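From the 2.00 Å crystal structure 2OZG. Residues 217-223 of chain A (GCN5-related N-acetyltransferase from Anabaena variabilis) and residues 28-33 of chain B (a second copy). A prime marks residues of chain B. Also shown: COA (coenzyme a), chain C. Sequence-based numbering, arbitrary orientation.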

ATOM      1  N   ILE A 217      26.031  16.731  -7.336  1.00 31.32           N
ATOM      2  CA  ILE A 217      25.012  17.312  -8.199  1.00 29.78           C
ATOM      3  C   ILE A 217      23.689  16.626  -7.870  1.00 32.23           C
ATOM      4  O   ILE A 217      23.617  15.394  -7.914  1.00 33.23           O
ATOM      5  CB  ILE A 217      25.293  17.097  -9.676  1.00 28.41           C
ATOM      6  CG1 ILE A 217      26.651  17.661 -10.041  1.00 32.18           C
ATOM      7  CG2 ILE A 217      24.169  17.790 -10.491  1.00 37.71           C
ATOM      8  CD1 ILE A 217      27.122  17.287 -11.429  1.00 33.44           C
ATOM      9  N   PHE A 218      22.658  17.431  -7.572  1.00 32.53           N
ATOM     10  CA  PHE A 218      21.414  16.892  -7.118  1.00 33.86           C
ATOM     11  C   PHE A 218      20.208  17.745  -7.380  1.00 30.18           C
ATOM     12  O   PHE A 218      20.298  18.935  -7.746  1.00 30.23           O
ATOM     13  CB  PHE A 218      21.574  16.512  -5.644  1.00 32.11           C
ATOM     14  CG  PHE A 218      21.652  17.711  -4.685  1.00 36.64           C
ATOM     15  CD1 PHE A 218      20.484  18.285  -4.193  1.00 37.40           C
ATOM     16  CD2 PHE A 218      22.869  18.248  -4.288  1.00 23.63           C
ATOM     17  CE1 PHE A 218      20.513  19.395  -3.359  1.00 34.93           C
ATOM     18  CE2 PHE A 218      22.898  19.332  -3.393  1.00 26.65           C
ATOM     19  CZ  PHE A 218      21.701  19.884  -2.934  1.00 24.50           C
ATOM     20  N   THR A 219      19.057  17.114  -7.237  1.00 31.12           N
ATOM     21  CA  THR A 219      17.764  17.784  -7.306  1.00 32.59           C
ATOM     22  C   THR A 219      16.993  17.400  -6.032  1.00 29.00           C
ATOM     23  O   THR A 219      17.383  16.471  -5.306  1.00 28.72           O
ATOM     24  CB  THR A 219      16.902  17.365  -8.540  1.00 35.30           C
ATOM     25  OG1 THR A 219      16.711  15.951  -8.535  1.00 32.14           O
ATOM     26  CG2 THR A 219      17.538  17.788  -9.852  1.00 38.68           C
ATOM     27  N   GLN A 220      15.944  18.135  -5.723  1.00 28.05           N
ATOM     28  CA  GLN A 220      15.146  17.836  -4.560  1.00 30.03           C
ATOM     29  C   GLN A 220      13.726  17.935  -5.044  1.00 33.40           C
ATOM     30  O   GLN A 220      13.435  18.760  -5.903  1.00 32.09           O
ATOM     31  CB  GLN A 220      15.289  18.930  -3.504  1.00 32.99           C
ATOM     32  CG  GLN A 220      16.673  19.330  -3.124  1.00 36.32           C
ATOM     33  CD  GLN A 220      16.616  20.335  -2.001  1.00 28.87           C
ATOM     34  OE1 GLN A 220      15.983  21.415  -2.124  1.00 33.58           O
ATOM     35  NE2 GLN A 220      17.218  19.982  -0.890  1.00 37.69           N
ATOM     36  N   GLU A 221      12.827  17.219  -4.393  1.00 32.52           N
ATOM     37  CA  GLU A 221      11.412  17.325  -4.719  1.00 35.16           C
ATOM     38  C   GLU A 221      10.604  16.805  -3.577  1.00 33.20           C
ATOM     39  O   GLU A 221      11.112  16.070  -2.745  1.00 33.19           O
ATOM     40  CB  GLU A 221      11.065  16.526  -5.988  1.00 35.25           C
ATOM     41  CG  GLU A 221      11.550  15.093  -5.966  1.00 42.99           C
ATOM     42  CD  GLU A 221      11.215  14.326  -7.255  1.00 45.32           C
ATOM     43  OE1 GLU A 221      10.031  14.339  -7.636  1.00 45.51           O
ATOM     44  OE2 GLU A 221      12.140  13.723  -7.865  1.00 45.18           O
ATOM     45  N   ARG A 222       9.329  17.193  -3.561  1.00 36.95           N
ATOM     46  CA  ARG A 222       8.351  16.691  -2.610  1.00 45.55           C
ATOM     47  C   ARG A 222       7.406  15.795  -3.384  1.00 50.71           C
ATOM     48  O   ARG A 222       6.893  16.204  -4.424  1.00 50.56           O
ATOM     49  CB  ARG A 222       7.540  17.805  -2.000  1.00 45.53           C
ATOM     50  CG  ARG A 222       8.371  18.666  -1.120  1.00 51.58           C
ATOM     51  CD  ARG A 222       7.491  19.599  -0.269  1.00 56.95           C
ATOM     52  NE  ARG A 222       8.356  20.365   0.613  1.00 57.22           N
ATOM     53  CZ  ARG A 222       8.892  19.897   1.738  1.00 52.91           C
ATOM     54  NH1 ARG A 222       8.621  18.670   2.174  1.00 50.89           N
ATOM     55  NH2 ARG A 222       9.703  20.659   2.442  1.00 54.62           N
ATOM     56  N   THR A 223       7.182  14.586  -2.878  1.00 55.93           N
ATOM     57  CA  THR A 223       6.294  13.614  -3.524  1.00 61.02           C
ATOM     58  C   THR A 223       5.124  13.318  -2.590  1.00 62.95           C
ATOM     59  O   THR A 223       4.924  14.044  -1.600  1.00 62.42           O
ATOM     60  CB  THR A 223       7.070  12.319  -3.842  1.00 61.45           C
ATOM     61  OG1 THR A 223       7.275  11.559  -2.640  1.00 57.93           O
ATOM     62  CG2 THR A 223       8.423  12.658  -4.514  1.00 57.23           C
TER
HETATM   63  N1A COA C 500      17.565  18.239  13.743  1.00 72.97           N
HETATM   64  C2A COA C 500      17.761  18.388  15.067  1.00 79.48           C
HETATM   65  N3A COA C 500      18.517  19.383  15.573  1.00 74.96           N
HETATM   66  C4A COA C 500      19.112  20.261  14.729  1.00 77.54           C
HETATM   67  C5A COA C 500      18.949  20.140  13.352  1.00 75.06           C
HETATM   68  C6A COA C 500      18.145  19.088  12.867  1.00 74.14           C
HETATM   69  N6A COA C 500      17.911  18.876  11.554  1.00 70.32           N
HETATM   70  N7A COA C 500      19.667  21.147  12.800  1.00 74.41           N
HETATM   71  C8A COA C 500      20.251  21.858  13.797  1.00 72.82           C
HETATM   72  N9A COA C 500      19.900  21.306  14.971  1.00 74.61           N
HETATM   73  C1B COA C 500      20.271  21.709  16.360  1.00 73.86           C
HETATM   74  C2B COA C 500      21.677  21.243  16.731  1.00 71.79           C
HETATM   75  O2B COA C 500      21.699  19.888  17.236  1.00 66.78           O
HETATM   76  C3B COA C 500      22.126  22.309  17.722  1.00 69.93           C
HETATM   77  O3B COA C 500      21.971  21.900  19.088  1.00 76.99           O
HETATM   78  P3B COA C 500      23.251  21.345  19.932  1.00 85.01           P
HETATM   79  O7A COA C 500      24.022  22.605  20.290  1.00 67.30           O
HETATM   80  O8A COA C 500      22.605  20.573  21.078  1.00 84.60           O
HETATM   81  O9A COA C 500      24.041  20.467  18.969  1.00 82.85           O
HETATM   82  C4B COA C 500      21.285  23.548  17.425  1.00 68.87           C
HETATM   83  O4B COA C 500      20.235  23.135  16.541  1.00 64.66           O
HETATM   84  C5B COA C 500      22.106  24.670  16.789  1.00 61.09           C
HETATM   85  O5B COA C 500      22.566  24.234  15.501  1.00 62.93           O
HETATM   86  P1A COA C 500      22.945  25.250  14.284  1.00 65.38           P
HETATM   87  O1A COA C 500      22.723  26.677  14.726  1.00 45.04           O
HETATM   88  O2A COA C 500      24.327  24.846  13.769  1.00 66.33           O
HETATM   89  O3A COA C 500      21.857  24.804  13.147  1.00 62.15           O
HETATM   90  P2A COA C 500      22.119  24.859  11.529  1.00 59.06           P
HETATM   91  O4A COA C 500      22.849  26.178  11.259  1.00 50.41           O
HETATM   92  O5A COA C 500      22.812  23.559  11.126  1.00 49.76           O
HETATM   93  O6A COA C 500      20.565  24.902  10.934  1.00 59.59           O
HETATM   94  CBP COA C 500      18.525  24.161   9.554  1.00 58.91           C
HETATM   95  CCP COA C 500      20.054  24.177   9.774  1.00 67.70           C
HETATM   96  CDP COA C 500      18.013  25.496  10.092  1.00 58.05           C
HETATM   97  CEP COA C 500      17.982  23.104  10.511  1.00 60.18           C
HETATM   98  CAP COA C 500      18.218  23.959   8.000  1.00 63.72           C
HETATM   99  OAP COA C 500      17.846  25.206   7.321  1.00 30.26           O
HETATM  100  C9P COA C 500      17.250  22.876   7.448  1.00 70.14           C
HETATM  101  O9P COA C 500      17.626  21.594   7.283  1.00 81.40           O
HETATM  102  N8P COA C 500      16.008  23.127   6.989  1.00 83.12           N
HETATM  103  C7P COA C 500      15.121  24.289   6.912  1.00 80.09           C
HETATM  104  C6P COA C 500      13.913  23.782   7.685  1.00 81.06           C
HETATM  105  C5P COA C 500      13.905  24.340   9.101  1.00 92.48           C
HETATM  106  O5P COA C 500      14.910  24.296   9.807  1.00 95.29           O
HETATM  107  N4P COA C 500      12.748  24.852   9.548  1.00 91.87           N
HETATM  108  C3P COA C 500      12.504  25.413  10.874  1.00 86.29           C
HETATM  109  C2P COA C 500      11.097  25.967  10.822  1.00 86.89           C
HETATM  110  S1P COA C 500      11.018  27.454   9.739  1.00 84.39           S
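Chain B, residues 28-33: EQCFVM

Chain B meets the strand of chain A with the last turn of a helix and the loop that follows it. Residues 28 to 30 of chain B are helical; Phe31′, at phi/psi −96/7, is the first to leave helical values, and Val32′, at 56/53, takes up a left-handed conformation. Two backbone hydrogen bonds hold this turn together, from Val32′ N to Gln29′ O (3.3 Å) and from Met33′ N to Glu28′ O (2.9 Å). Against it runs an extended strand, 217 to 222, whose CA-to-CB bonds alternate: those of Gln220 and Arg222 point toward chain B, that of Glu221 away. Gln29′ lies by Phe218 and Gln220, Phe31′ and Val32′ by Arg222, so turn and strand advance in the same sense. The closest pair of CA atoms is Glu221 CA and Val32′ CA, 6.1 Å apart.

Val32′ covers the most surface. Its CA-to-CB bond points toward the strand, and its compact, branched side chain fits between the two long residues that reach out from it. Its CG1 packs 3.8 Å from Gln220 CB and 3.6 Å from Glu221 N, so the methyl group rests on the strand backbone as well as on the aliphatic base of a side chain. Its CG2 lies over one face of the Arg222 guanidinium, and its CB is 3.8 Å from Arg222 NE. A nonpolar group is well placed there, since the face of a guanidinium offers no N–H for hydrogen bonding.

The edge of that guanidinium does the polar work. Phe31′ O lies near its plane and accepts a hydrogen bond from Arg222 NH2 (3.2 Å, N–H···O angle 156°) and a weak one from Arg222 NE (3.4 Å, 144°). A long arginine can thus span from the strand to the carbonyl of Phe31′ while its flat group packs against valine. The Phe31′ CA-to-CB bond points away from the strand, and its CE1 approaches C6P of coenzyme A at 3.7 Å.

Gln220 covers slightly more surface than Arg222: its methylene CB suits the valine methyl, while its buried amide has NE2 hydrogen-bonded elsewhere in the structure. Its OE1 stands 2.9 Å from Gln29′ O; as modelled, both are acceptors and no hydrogen bond joins them. The Gln29′ CA-to-CB bond points sideways, but the side chain extends, chi1 and chi2 both t, until its NE2 lies 4.1 Å from Phe218 CZ, at the ring edge. The whole contact buries 323 Å², both sides summed.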

ATOM      1  N   GLU B  28      14.043  28.773  -1.111  1.00 37.89           N
ATOM      2  CA  GLU B  28      13.575  27.750  -2.056  1.00 37.46           C
ATOM      3  C   GLU B  28      14.239  26.387  -1.861  1.00 34.44           C
ATOM      4  O   GLU B  28      13.594  25.307  -1.950  1.00 35.32           O
ATOM      5  CB  GLU B  28      13.828  28.154  -3.482  1.00 39.06           C
ATOM      6  CG  GLU B  28      12.915  29.182  -3.937  1.00 49.34           C
ATOM      7  CD  GLU B  28      13.044  29.510  -5.419  1.00 63.14           C
ATOM      8  OE1 GLU B  28      13.726  28.743  -6.173  1.00 62.02           O
ATOM      9  OE2 GLU B  28      12.424  30.544  -5.809  1.00 70.60           O
ATOM     10  N   GLN B  29      15.527  26.426  -1.612  1.00 31.78           N
ATOM     11  CA  GLN B  29      16.276  25.216  -1.388  1.00 35.76           C
ATOM     12  C   GLN B  29      15.874  24.583  -0.073  1.00 33.21           C
ATOM     13  O   GLN B  29      15.544  23.418  -0.026  1.00 34.82           O
ATOM     14  CB  GLN B  29      17.772  25.499  -1.440  1.00 34.73           C
ATOM     15  CG  GLN B  29      18.666  24.329  -1.092  1.00 37.74           C
ATOM     16  CD  GLN B  29      20.106  24.615  -1.522  1.00 39.32           C
ATOM     17  OE1 GLN B  29      20.426  25.743  -1.886  1.00 42.44           O
ATOM     18  NE2 GLN B  29      20.952  23.612  -1.498  1.00 33.13           N
ATOM     19  N   CYS B  30      15.921  25.356   0.994  1.00 35.46           N
ATOM     20  CA  CYS B  30      15.570  24.857   2.305  1.00 34.83           C
ATOM     21  C   CYS B  30      14.213  24.187   2.388  1.00 36.43           C
ATOM     22  O   CYS B  30      14.093  23.103   2.937  1.00 35.83           O
ATOM     23  CB  CYS B  30      15.632  25.971   3.329  1.00 33.05           C
ATOM     24  SG  CYS B  30      17.272  26.515   3.714  1.00 37.20           S
ATOM     25  N   PHE B  31      13.198  24.830   1.837  1.00 35.20           N
ATOM     26  CA  PHE B  31      11.854  24.329   1.903  1.00 34.93           C
ATOM     27  C   PHE B  31      11.378  23.531   0.727  1.00 35.43           C
ATOM     28  O   PHE B  31      10.220  23.215   0.650  1.00 38.24           O
ATOM     29  CB  PHE B  31      10.955  25.518   2.222  1.00 34.66           C
ATOM     30  CG  PHE B  31      11.291  26.082   3.541  1.00 40.15           C
ATOM     31  CD1 PHE B  31      10.989  25.359   4.683  1.00 43.72           C
ATOM     32  CD2 PHE B  31      12.018  27.229   3.662  1.00 34.08           C
ATOM     33  CE1 PHE B  31      11.343  25.805   5.890  1.00 45.35           C
ATOM     34  CE2 PHE B  31      12.384  27.684   4.888  1.00 40.34           C
ATOM     35  CZ  PHE B  31      12.056  26.973   6.006  1.00 41.54           C
ATOM     36  N   VAL B  32      12.284  23.240  -0.205  1.00 35.55           N
ATOM     37  CA  VAL B  32      12.006  22.439  -1.392  1.00 35.61           C
ATOM     38  C   VAL B  32      10.847  23.046  -2.170  1.00 38.09           C
ATOM     39  O   VAL B  32       9.896  22.350  -2.512  1.00 34.58           O
ATOM     40  CB  VAL B  32      11.739  20.927  -1.019  1.00 33.09           C
ATOM     41  CG1 VAL B  32      11.900  20.040  -2.272  1.00 36.58           C
ATOM     42  CG2 VAL B  32      12.719  20.485   0.040  1.00 36.04           C
HETATM   43  N   MSE B  33      10.955  24.331  -2.486  1.00 38.34           N
HETATM   44  CA  MSE B  33       9.912  25.023  -3.197  1.00 40.60           C
HETATM   45  C   MSE B  33      10.158  24.915  -4.678  1.00 44.07           C
HETATM   46  O   MSE B  33      11.286  24.887  -5.140  1.00 42.94           O
HETATM   47  CB  MSE B  33       9.890  26.496  -2.780  1.00 40.52           C
HETATM   48  CG  MSE B  33       9.683  26.701  -1.297  1.00 36.75           C
HETATM   49 SE   MSE B  33       9.827  28.584  -0.737  0.75 39.12          SE
HETATM   50  CE  MSE B  33       7.983  29.091  -1.213  1.00 47.59           C
TER